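Local coordinates for protein tyrosine--tRNA ligase (Aeropyrum pernix, PDB 2CYA) that probably catalyses the ATP-dependent attachment of tyrosine to tRNA(Tyr), passing through a tyrosyl-adenylate intermediate, at residues A[257-261]-A[331-335]; A[290-294]-A[304-308]; A[53-57]-A[282-286]. Residue numbers count along the deposited sequence, not the author numbering.

Contact 1. Residues A[257-261]-A[331-335]; sequences IRRKI and AESLI
Arg258 and Ile257 bury the most surface here, with Ala331 and Ile335 next. Both segments are regular α-helix: 257-261 belongs to helix 254-262, 331-335 to the long helix 323-346. Their axes come within 9.5 Å, and the N-to-C directions differ by 140°, so the helices run roughly antiparallel. The backbones are nearest at Arg258 and Ala331, with CA atoms 5.5 Å apart. The small Ala331 permits this: its CB lies 4.4 Å from Arg258 CA and 3.9 Å from Ile261 CG2. Ile257 (chi1 m, chi2 t) points toward the other helix. Its CG2 packs 4.0 Å from Ile335 CG1 and 4.1 Å from Leu334 CD2. This is helix-helix packing in the α-helical part that follows the KMSKS motif of this class I synthetase. Ile279 of helix 275-284 touches both Ile261 and Leu334, so a third helix shares the apolar core. Arg258 leaves its helix sideways, with chi1 m and an extended chain through chi3. It forms a two-pronged salt bridge with Glu332: NE to OE2 at 2.7 Å and NH1 to OE1 at 3.3 Å. Ile335 CD1 covers one face of the guanidinium, 3.8 Å from Arg258 NE.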
loop_
_atom_site.group_PDB
_atom_site.type_symbol
_atom_site.label_atom_id
_atom_site.label_comp_id
_atom_site.label_asym_id
_atom_site.label_seq_id
_atom_site.Cartn_x
_atom_site.Cartn_y
_atom_site.Cartn_z
ATOM N N ILE A 257 -17.617 28.322 25.705
ATOM C CA ILE A 257 -18.784 27.490 25.440
ATOM C C ILE A 257 -20.080 28.320 25.365
ATOM O O ILE A 257 -20.934 28.074 24.516
ATOM C CB ILE A 257 -18.924 26.378 26.514
ATOM C CG1 ILE A 257 -17.744 25.406 26.406
ATOM C CG2 ILE A 257 -20.220 25.601 26.321
ATOM C CD1 ILE A 257 -17.746 24.316 27.472
ATOM N N ARG A 258 -20.241 29.281 26.269
ATOM C CA ARG A 258 -21.425 30.138 26.258
ATOM C C ARG A 258 -21.498 30.958 24.961
ATOM O O ARG A 258 -22.577 31.117 24.375
ATOM C CB ARG A 258 -21.399 31.093 27.452
ATOM C CG ARG A 258 -21.942 30.491 28.728
ATOM C CD ARG A 258 -21.748 31.407 29.909
ATOM N NE ARG A 258 -21.993 30.664 31.144
ATOM C CZ ARG A 258 -21.142 30.589 32.162
ATOM N NH1 ARG A 258 -21.470 29.876 33.226
ATOM N NH2 ARG A 258 -19.983 31.239 32.130
ATOM N N ARG A 259 -20.349 31.471 24.523
ATOM C CA ARG A 259 -20.289 32.277 23.304
ATOM C C ARG A 259 -20.615 31.432 22.074
ATOM O O ARG A 259 -21.516 31.766 21.299
ATOM C CB ARG A 259 -18.896 32.894 23.126
ATOM C CG ARG A 259 -18.738 33.749 21.855
ATOM C CD ARG A 259 -17.293 33.717 21.376
ATOM N NE ARG A 259 -16.391 33.769 22.522
ATOM C CZ ARG A 259 -15.321 32.995 22.693
ATOM N NH1 ARG A 259 -14.590 33.141 23.791
ATOM N NH2 ARG A 259 -14.979 32.089 21.788
ATOM N N LYS A 260 -19.879 30.334 21.908
ATOM C CA LYS A 260 -20.081 29.448 20.767
ATOM C C LYS A 260 -21.501 28.920 20.668
ATOM O O LYS A 260 -22.053 28.838 19.576
ATOM C CB LYS A 260 -19.091 28.281 20.819
ATOM C CG LYS A 260 -17.644 28.706 20.633
ATOM C CD LYS A 260 -16.710 27.492 20.681
ATOM C CE LYS A 260 -15.253 27.894 20.576
ATOM N NZ LYS A 260 -14.408 26.670 20.425
ATOM N N ILE A 261 -22.100 28.553 21.793
ATOM C CA ILE A 261 -23.469 28.047 21.754
ATOM C C ILE A 261 -24.471 29.183 21.478
ATOM O O ILE A 261 -25.419 29.021 20.710
ATOM C CB ILE A 261 -23.830 27.347 23.080
ATOM C CG1 ILE A 261 -22.943 26.103 23.261
ATOM C CG2 ILE A 261 -25.306 26.988 23.096
ATOM C CD1 ILE A 261 -23.024 25.100 22.126
ATOM N N ALA A 331 -26.003 25.258 26.796
ATOM C CA ALA A 331 -24.684 25.794 27.099
ATOM C C ALA A 331 -24.291 25.477 28.523
ATOM O O ALA A 331 -23.189 24.981 28.780
ATOM C CB ALA A 331 -24.670 27.297 26.882
ATOM N N GLU A 332 -25.204 25.745 29.455
ATOM C CA GLU A 332 -24.927 25.505 30.862
ATOM C C GLU A 332 -24.738 24.018 31.181
ATOM O O GLU A 332 -23.848 23.674 31.967
ATOM C CB GLU A 332 -26.019 26.152 31.736
ATOM C CG GLU A 332 -26.108 27.704 31.577
ATOM C CD GLU A 332 -24.797 28.411 31.926
ATOM O OE1 GLU A 332 -24.242 28.132 33.020
ATOM O OE2 GLU A 332 -24.321 29.245 31.114
ATOM N N SER A 333 -25.541 23.134 30.584
ATOM C CA SER A 333 -25.369 21.692 30.817
ATOM C C SER A 333 -24.052 21.179 30.191
ATOM O O SER A 333 -23.357 20.334 30.757
ATOM C CB SER A 333 -26.533 20.912 30.224
ATOM O OG SER A 333 -27.751 21.369 30.764
ATOM N N LEU A 334 -23.712 21.693 29.019
ATOM C CA LEU A 334 -22.491 21.282 28.329
ATOM C C LEU A 334 -21.290 21.640 29.189
ATOM O O LEU A 334 -20.302 20.913 29.249
ATOM C CB LEU A 334 -22.398 22.006 26.990
ATOM C CG LEU A 334 -21.517 21.412 25.912
ATOM C CD1 LEU A 334 -21.813 19.917 25.765
ATOM C CD2 LEU A 334 -21.797 22.178 24.597
ATOM N N ILE A 335 -21.376 22.787 29.842
ATOM C CA ILE A 335 -20.324 23.222 30.725
ATOM C C ILE A 335 -20.099 22.169 31.825
ATOM O O ILE A 335 -18.957 21.853 32.145
ATOM C CB ILE A 335 -20.680 24.584 31.341
ATOM C CG1 ILE A 335 -20.443 25.682 30.283
ATOM C CG2 ILE A 335 -19.887 24.798 32.625
ATOM C CD1 ILE A 335 -20.910 27.073 30.682
#

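Contact 2. Residues A[290-294]-A[304-308]; sequences FTLRV and VEYTS
A two-stranded antiparallel β-hairpin brings these segments together; most of the loop joining its strands (296-303) is not modelled. The backbones are extended up to Tyr306 and run 169° apart; at Thr307 (psi -4°) the second leaves the strand toward helix 309-317. Leu292 faces Tyr306 as a hydrogen-bonded pair, with Leu292 N to Tyr306 O and Tyr306 N to Leu292 O both 3.0 Å. Arg293 and Glu305 form the next, non-hydrogen-bonded pair. Further on, Val294 N to Val304 O and Val304 N to Val294 O are each 2.7 Å. Thr291 CA adds a CH···O contact of 3.2 Å to Tyr306 O. Leu292 CB lies 4.4 Å from Tyr306 CB. Tyr306 takes chi1 m, and its CE1 lies 4.1 Å from Val294 CG2. The Tyr306 hydroxyl is hydrogen-bonded to Asp315. Leu292 packs on Ala329 and Ser333 of helix 323-346 and on Leu312 of helix 309-317. Ser308 is the N-cap of that second helix. With Leu292 and Tyr306 against the helices and Arg293 and Glu305 on the exposed face, this is an amphipathic antiparallel β-hairpin.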
loop_
_atom_site.group_PDB
_atom_site.type_symbol
_atom_site.label_atom_id
_atom_site.label_comp_id
_atom_site.label_asym_id
_atom_site.label_seq_id
_atom_site.Cartn_x
_atom_site.Cartn_y
_atom_site.Cartn_z
ATOM N N PHE A 290 -30.619 11.972 32.788
ATOM C CA PHE A 290 -30.308 13.383 32.567
ATOM C C PHE A 290 -31.585 14.201 32.474
ATOM O O PHE A 290 -32.603 13.734 31.954
ATOM C CB PHE A 290 -29.501 13.605 31.282
ATOM C CG PHE A 290 -29.257 15.063 30.967
ATOM C CD1 PHE A 290 -28.321 15.802 31.694
ATOM C CD2 PHE A 290 -29.995 15.710 29.978
ATOM C CE1 PHE A 290 -28.124 17.166 31.446
ATOM C CE2 PHE A 290 -29.812 17.076 29.715
ATOM C CZ PHE A 290 -28.870 17.808 30.454
ATOM N N THR A 291 -31.498 15.437 32.960
ATOM C CA THR A 291 -32.614 16.369 32.967
ATOM C C THR A 291 -32.163 17.731 32.456
ATOM O O THR A 291 -31.105 18.211 32.843
ATOM C CB THR A 291 -33.123 16.584 34.396
ATOM O OG1 THR A 291 -33.189 15.329 35.077
ATOM C CG2 THR A 291 -34.486 17.218 34.372
ATOM N N LEU A 292 -32.961 18.358 31.601
ATOM C CA LEU A 292 -32.620 19.687 31.102
ATOM C C LEU A 292 -33.622 20.718 31.648
ATOM O O LEU A 292 -34.759 20.800 31.181
ATOM C CB LEU A 292 -32.630 19.726 29.567
ATOM C CG LEU A 292 -32.156 21.056 28.962
ATOM C CD1 LEU A 292 -30.652 21.196 29.163
ATOM C CD2 LEU A 292 -32.484 21.118 27.484
ATOM N N ARG A 293 -33.192 21.493 32.641
ATOM C CA ARG A 293 -34.032 22.522 33.258
ATOM C C ARG A 293 -34.020 23.796 32.404
ATOM O O ARG A 293 -32.955 24.357 32.148
ATOM C CB ARG A 293 -33.502 22.823 34.664
ATOM C CG ARG A 293 -34.127 24.035 35.353
ATOM C CD ARG A 293 -33.286 24.458 36.557
ATOM N NE ARG A 293 -33.134 23.370 37.523
ATOM C CZ ARG A 293 -32.228 23.352 38.501
ATOM N NH1 ARG A 293 -31.381 24.365 38.647
ATOM N NH2 ARG A 293 -32.167 22.316 39.334
ATOM N N VAL A 294 -35.192 24.257 31.968
ATOM C CA VAL A 294 -35.272 25.465 31.133
ATOM C C VAL A 294 -36.261 26.510 31.651
ATOM O O VAL A 294 -37.257 26.172 32.294
ATOM C CB VAL A 294 -35.685 25.121 29.685
ATOM C CG1 VAL A 294 -35.588 26.364 28.810
ATOM C CG2 VAL A 294 -34.810 24.012 29.139
ATOM N N VAL A 304 -39.643 24.875 32.226
ATOM C CA VAL A 304 -39.918 23.450 32.057
ATOM C C VAL A 304 -38.677 22.595 32.330
ATOM O O VAL A 304 -37.543 23.051 32.176
ATOM C CB VAL A 304 -40.434 23.151 30.629
ATOM C CG1 VAL A 304 -40.835 21.683 30.511
ATOM C CG2 VAL A 304 -41.619 24.043 30.310
ATOM N N GLU A 305 -38.908 21.350 32.734
ATOM C CA GLU A 305 -37.833 20.414 33.042
ATOM C C GLU A 305 -38.023 19.160 32.182
ATOM O O GLU A 305 -38.998 18.423 32.354
ATOM C CB GLU A 305 -37.890 20.050 34.528
ATOM C CG GLU A 305 -36.694 19.274 35.041
ATOM C CD GLU A 305 -36.927 18.676 36.419
ATOM O OE1 GLU A 305 -35.984 18.058 36.969
ATOM O OE2 GLU A 305 -38.053 18.818 36.949
ATOM N N TYR A 306 -37.096 18.918 31.260
ATOM C CA TYR A 306 -37.208 17.765 30.375
ATOM C C TYR A 306 -36.486 16.516 30.838
ATOM O O TYR A 306 -35.293 16.540 31.136
ATOM C CB TYR A 306 -36.743 18.134 28.977
ATOM C CG TYR A 306 -37.541 19.261 28.389
ATOM C CD1 TYR A 306 -37.201 20.587 28.646
ATOM C CD2 TYR A 306 -38.642 19.003 27.577
ATOM C CE1 TYR A 306 -37.936 21.632 28.103
ATOM C CE2 TYR A 306 -39.386 20.039 27.030
ATOM C CZ TYR A 306 -39.025 21.351 27.294
ATOM O OH TYR A 306 -39.745 22.381 26.736
ATOM N N THR A 307 -37.229 15.416 30.876
ATOM C CA THR A 307 -36.691 14.146 31.320
ATOM C C THR A 307 -36.352 13.232 30.153
ATOM O O THR A 307 -35.830 12.139 30.347
ATOM C CB THR A 307 -37.685 13.431 32.264
ATOM O OG1 THR A 307 -38.912 13.170 31.568
ATOM C CG2 THR A 307 -37.978 14.297 33.466
ATOM N N SER A 308 -36.657 13.679 28.942
ATOM C CA SER A 308 -36.362 12.897 27.749
ATOM C C SER A 308 -36.060 13.873 26.629
ATOM O O SER A 308 -36.466 15.033 26.690
ATOM C CB SER A 308 -37.557 12.026 27.346
ATOM O OG SER A 308 -38.445 12.727 26.481
#

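Contact 3. Residues A[53-57]-A[282-286]; sequences LVWMY and YILFA
Helix 51-64 of the class I catalytic domain, a Rossmann-type nucleotide-binding fold, meets the C-terminal end of helix 275-284 here. Segment 53-57 is regular α-helix, with Tyr57 N bonded to Leu53 O at 2.8 Å. Segment 282-286 is helical through Leu284, with a wider π-type turn at 282-284, and then leaves the helix. Ala286 N keeps a weak 3.4 Å bond to Ile283 O. The CA atoms of Val54 and Ile283 are 6.2 Å apart, those of Tyr57 and Ala286 7.6 Å. Ile283 (chi1 m, chi2 t) is the central side chain. Its CG1 lies 4.1 Å from Val54 CG2, and its CG2 lies 4.3 Å from both Leu53 CD1 and Tyr57 CE2. Val54, with chi1 t, also sets CG2 3.8 Å from Tyr282 CB. Tyr282 (chi1 m) carries its ring to Pro212 instead. Leu53 (chi1 m, chi2 t) points toward the partner segment and also packs on Ile341. The side chain of Ile283 is about 8 Å from that of His49, inferred to bind ATP; Trp52, likewise inferred, directly precedes Leu53. Tyr57 has chi1 m and chi2 -34°. This places its CD2 3.8 Å from Ala286 CB. No direct hydrogen bond joins the segments, but one water does: it lies 2.7 Å from Tyr57 OH and donates to Ile283 O, also at 2.7 Å.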
loop_
_atom_site.group_PDB
_atom_site.type_symbol
_atom_site.label_atom_id
_atom_site.label_comp_id
_atom_site.label_asym_id
_atom_site.label_seq_id
_atom_site.Cartn_x
_atom_site.Cartn_y
_atom_site.Cartn_z
ATOM N N LEU A 53 -17.277 12.758 21.716
ATOM C CA LEU A 53 -17.877 12.168 22.915
ATOM C C LEU A 53 -18.954 11.155 22.507
ATOM O O LEU A 53 -19.135 10.127 23.166
ATOM C CB LEU A 53 -18.471 13.261 23.825
ATOM C CG LEU A 53 -17.512 14.181 24.616
ATOM C CD1 LEU A 53 -18.310 15.235 25.378
ATOM C CD2 LEU A 53 -16.670 13.351 25.607
ATOM N N VAL A 54 -19.649 11.429 21.406
ATOM C CA VAL A 54 -20.682 10.519 20.922
ATOM C C VAL A 54 -20.118 9.118 20.689
ATOM O O VAL A 54 -20.716 8.128 21.128
ATOM C CB VAL A 54 -21.318 10.999 19.589
ATOM C CG1 VAL A 54 -22.355 9.977 19.128
ATOM C CG2 VAL A 54 -21.964 12.370 19.764
ATOM N N TRP A 55 -18.980 8.998 20.002
ATOM C CA TRP A 55 -18.465 7.648 19.810
ATOM C C TRP A 55 -17.794 7.108 21.082
ATOM O O TRP A 55 -17.750 5.900 21.298
ATOM C CB TRP A 55 -17.534 7.560 18.591
ATOM C CG TRP A 55 -16.275 8.380 18.601
ATOM C CD1 TRP A 55 -16.027 9.515 17.874
ATOM C CD2 TRP A 55 -15.049 8.056 19.274
ATOM N NE1 TRP A 55 -14.714 9.911 18.045
ATOM C CE2 TRP A 55 -14.093 9.033 18.900
ATOM C CE3 TRP A 55 -14.665 7.028 20.153
ATOM C CZ2 TRP A 55 -12.776 9.014 19.372
ATOM C CZ3 TRP A 55 -13.358 7.004 20.621
ATOM C CH2 TRP A 55 -12.423 7.999 20.225
ATOM N N MET A 56 -17.312 7.997 21.955
ATOM C CA MET A 56 -16.701 7.524 23.194
ATOM C C MET A 56 -17.788 6.871 24.070
ATOM O O MET A 56 -17.567 5.831 24.672
ATOM C CB MET A 56 -16.022 8.678 23.939
ATOM C CG MET A 56 -14.770 9.215 23.239
ATOM S SD MET A 56 -14.111 10.694 24.054
ATOM C CE MET A 56 -12.624 11.055 23.032
ATOM N N TYR A 57 -18.968 7.476 24.115
ATOM C CA TYR A 57 -20.070 6.922 24.905
ATOM C C TYR A 57 -20.501 5.580 24.316
ATOM O O TYR A 57 -20.911 4.669 25.046
ATOM C CB TYR A 57 -21.269 7.886 24.917
ATOM C CG TYR A 57 -21.008 9.194 25.646
ATOM C CD1 TYR A 57 -20.162 9.242 26.769
ATOM C CD2 TYR A 57 -21.645 10.369 25.256
ATOM C CE1 TYR A 57 -19.968 10.416 27.473
ATOM C CE2 TYR A 57 -21.463 11.556 25.962
ATOM C CZ TYR A 57 -20.624 11.575 27.072
ATOM O OH TYR A 57 -20.461 12.752 27.781
ATOM N N TYR A 282 -27.574 13.790 21.440
ATOM C CA TYR A 282 -26.461 12.851 21.416
ATOM C C TYR A 282 -25.438 12.919 22.536
ATOM O O TYR A 282 -24.747 11.940 22.800
ATOM C CB TYR A 282 -25.752 12.953 20.068
ATOM C CG TYR A 282 -26.661 12.612 18.904
ATOM C CD1 TYR A 282 -27.469 11.475 18.947
ATOM C CD2 TYR A 282 -26.727 13.429 17.770
ATOM C CE1 TYR A 282 -28.319 11.156 17.893
ATOM C CE2 TYR A 282 -27.581 13.119 16.716
ATOM C CZ TYR A 282 -28.369 11.973 16.787
ATOM O OH TYR A 282 -29.171 11.599 15.730
ATOM N N ILE A 283 -25.337 14.066 23.189
ATOM C CA ILE A 283 -24.394 14.228 24.262
ATOM C C ILE A 283 -25.047 14.413 25.643
ATOM O O ILE A 283 -24.769 13.650 26.568
ATOM C CB ILE A 283 -23.461 15.409 23.966
ATOM C CG1 ILE A 283 -22.651 15.121 22.701
ATOM C CG2 ILE A 283 -22.541 15.642 25.142
ATOM C CD1 ILE A 283 -21.762 16.260 22.279
ATOM N N LEU A 284 -25.930 15.399 25.793
ATOM C CA LEU A 284 -26.533 15.630 27.107
ATOM C C LEU A 284 -27.463 14.506 27.548
ATOM O O LEU A 284 -27.307 13.982 28.647
ATOM C CB LEU A 284 -27.248 16.986 27.150
ATOM C CG LEU A 284 -26.397 18.235 26.844
ATOM C CD1 LEU A 284 -27.295 19.474 26.915
ATOM C CD2 LEU A 284 -25.220 18.373 27.837
ATOM N N PHE A 285 -28.407 14.104 26.703
ATOM C CA PHE A 285 -29.311 13.017 27.087
ATOM C C PHE A 285 -28.711 11.615 26.906
ATOM O O PHE A 285 -29.383 10.602 27.119
ATOM C CB PHE A 285 -30.632 13.118 26.324
ATOM C CG PHE A 285 -31.588 14.124 26.911
ATOM C CD1 PHE A 285 -31.621 15.435 26.442
ATOM C CD2 PHE A 285 -32.430 13.767 27.952
ATOM C CE1 PHE A 285 -32.486 16.372 27.007
ATOM C CE2 PHE A 285 -33.291 14.693 28.522
ATOM C CZ PHE A 285 -33.319 15.996 28.048
ATOM N N ALA A 286 -27.447 11.555 26.500
ATOM C CA ALA A 286 -26.779 10.273 26.338
ATOM C C ALA A 286 -26.659 9.692 27.748
ATOM O O ALA A 286 -26.664 8.477 27.938
ATOM C CB ALA A 286 -25.391 10.477 25.732
HETATM O O HOH W 1 -22.979 13.432 28.629
#

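Overall arrangement
From the N terminus, segment 53-57 comes first. Contact 3 closes a loop of 224 residues when it meets 282-286, tying the nucleotide-binding domain to the helices after the KMSKS motif. Segment 257-261 lies inside that loop, but its partner 331-335 lies beyond it, so contacts 1 and 3 cross. Contact 1 closes a loop of 69 residues. Contact 2, closing a short one of 9, follows contact 3 in series and is nested inside that of contact 1. Helix 323-346 connects all three: Ser333 touches Leu292 and Phe290 of contact 2 and Leu284 of contact 3. Phe285 and Phe290 meet edge-to-face, joining the turn after helix 275-284 to the start of the hairpin. The centres of the three contacts lie about 16 to 17 Å apart, pair by pair.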